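Side-chain contact in BfpC (Escherichia coli, PDB 3VHJ), which is essential for biogenesis of the type IV pilus, probably as a membrane assembly component whose N-terminal cytoplasmic domain is the part present here: residues G70-L74 and L75-D79. The protein carries 1 engineered substitution. Sequence-based numbering, arbitrary orientation.
Sequences GQVTL and LSAID
The backbone carbonyls of T73 and L74 are the flat groups here, and the turn that follows meets each differently. The S76 hydroxyl approaches the first tilted 23° from the carbonyl plane. The A77 amide stands above the plane of the second, 57° out of it, and the bond from A77 N to L74 O is 2.9 Å. At S76 the bond from OG to T73 O is 2.8 Å. S76 OG sits between its own backbone N and carbonyl carbon (chi1 72°), which turns it back along the chain to T73. T73 OG1 lies 2.8 Å from S76 OG. Backbone N-H groups of S76 and A77 also reach T73 O, both weakly. This is the point where strand 72-73, which runs parallel to strand 14-17 in a small mixed sheet, runs into the single helical turn 74-77. S76 OG also bonds to the backbone N of K159, tying the turn to the C-terminal part of the domain. Without this hydroxyl, as with an alanine here, K159 N would probably lose this acceptor, and T73 O would probably keep only the weak bonds from the turn. On the apolar side, L74 CG meets I78 CD1 at 4.2 Å, the two chains slanting across each other. L74 also packs on L97 and I78 on I99, both of strand 96-101. V72 CG1 touches A77 CB at 4.3 Å, and Y16 lies against both residues.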
loop_
_atom_site.group_PDB
_atom_site.type_symbol
_atom_site.label_atom_id
_atom_site.label_comp_id
_atom_site.label_asym_id
_atom_site.label_seq_id
_atom_site.Cartn_x
_atom_site.Cartn_y
_atom_site.Cartn_z
ATOM N N GLY A 70 -3.732 -13.186 -8.327
ATOM C CA GLY A 70 -4.205 -13.895 -7.152
ATOM C C GLY A 70 -3.718 -13.409 -5.799
ATOM O O GLY A 70 -4.264 -13.810 -4.773
ATOM N N GLN A 71 -2.696 -12.562 -5.768
ATOM C CA GLN A 71 -2.204 -12.072 -4.483
ATOM C C GLN A 71 -3.116 -10.977 -3.964
ATOM O O GLN A 71 -3.555 -10.111 -4.722
ATOM C CB GLN A 71 -0.785 -11.504 -4.608
ATOM C CG GLN A 71 0.258 -12.515 -5.020
ATOM C CD GLN A 71 1.574 -11.859 -5.378
ATOM O OE1 GLN A 71 1.616 -10.676 -5.712
ATOM N NE2 GLN A 71 2.653 -12.630 -5.333
ATOM N N VAL A 72 -3.415 -11.028 -2.671
ATOM C CA VAL A 72 -4.248 -10.010 -2.046
ATOM C C VAL A 72 -3.352 -8.811 -1.767
ATOM O O VAL A 72 -2.275 -8.967 -1.188
ATOM C CB VAL A 72 -4.823 -10.493 -0.696
ATOM C CG1 VAL A 72 -5.666 -9.389 -0.063
ATOM C CG2 VAL A 72 -5.646 -11.762 -0.904
ATOM N N THR A 73 -3.780 -7.623 -2.182
ATOM C CA THR A 73 -2.982 -6.430 -1.934
ATOM C C THR A 73 -3.218 -6.017 -0.483
ATOM O O THR A 73 -4.360 -5.973 -0.004
ATOM C CB THR A 73 -3.366 -5.274 -2.880
ATOM O OG1 THR A 73 -4.669 -4.784 -2.546
ATOM C CG2 THR A 73 -3.365 -5.761 -4.332
ATOM N N LEU A 74 -2.127 -5.737 0.218
ATOM C CA LEU A 74 -2.199 -5.360 1.619
ATOM C C LEU A 74 -3.094 -4.155 1.876
ATOM O O LEU A 74 -3.990 -4.213 2.715
ATOM C CB LEU A 74 -0.797 -5.069 2.162
ATOM C CG LEU A 74 -0.778 -4.569 3.609
ATOM C CD1 LEU A 74 -1.356 -5.644 4.521
ATOM C CD2 LEU A 74 0.638 -4.210 4.021
ATOM N N LEU A 75 -2.860 -3.068 1.150
ATOM C CA LEU A 75 -3.647 -1.866 1.368
ATOM C C LEU A 75 -5.147 -2.052 1.201
ATOM O O LEU A 75 -5.927 -1.383 1.876
ATOM C CB LEU A 75 -3.138 -0.726 0.480
ATOM C CG LEU A 75 -2.012 0.123 1.101
ATOM C CD1 LEU A 75 -2.578 0.944 2.267
ATOM C CD2 LEU A 75 -0.876 -0.778 1.594
ATOM N N SER A 76 -5.563 -2.954 0.319
ATOM C CA SER A 76 -6.995 -3.184 0.128
ATOM C C SER A 76 -7.574 -3.928 1.327
ATOM O O SER A 76 -8.763 -3.806 1.631
ATOM C CB SER A 76 -7.256 -4.010 -1.133
ATOM O OG SER A 76 -6.866 -5.365 -0.961
ATOM N N ALA A 77 -6.721 -4.692 2.001
ATOM C CA ALA A 77 -7.126 -5.488 3.154
ATOM C C ALA A 77 -7.172 -4.718 4.467
ATOM O O ALA A 77 -7.737 -5.206 5.445
ATOM C CB ALA A 77 -6.201 -6.701 3.301
ATOM N N ILE A 78 -6.576 -3.528 4.499
ATOM C CA ILE A 78 -6.583 -2.721 5.713
ATOM C C ILE A 78 -7.870 -1.917 5.740
ATOM O O ILE A 78 -8.145 -1.123 4.838
ATOM C CB ILE A 78 -5.368 -1.769 5.773
ATOM C CG1 ILE A 78 -4.077 -2.592 5.832
ATOM C CG2 ILE A 78 -5.466 -0.867 7.011
ATOM C CD1 ILE A 78 -2.804 -1.756 5.920
ATOM N N ASP A 79 -8.667 -2.139 6.776
ATOM C CA ASP A 79 -9.943 -1.460 6.909
ATOM C C ASP A 79 -9.786 0.047 6.953
ATOM O O ASP A 79 -8.793 0.568 7.463
ATOM C CB ASP A 79 -10.661 -1.944 8.177
ATOM C CG ASP A 79 -12.148 -1.612 8.177
ATOM O OD1 ASP A 79 -12.682 -1.197 7.124
ATOM O OD2 ASP A 79 -12.789 -1.785 9.236
#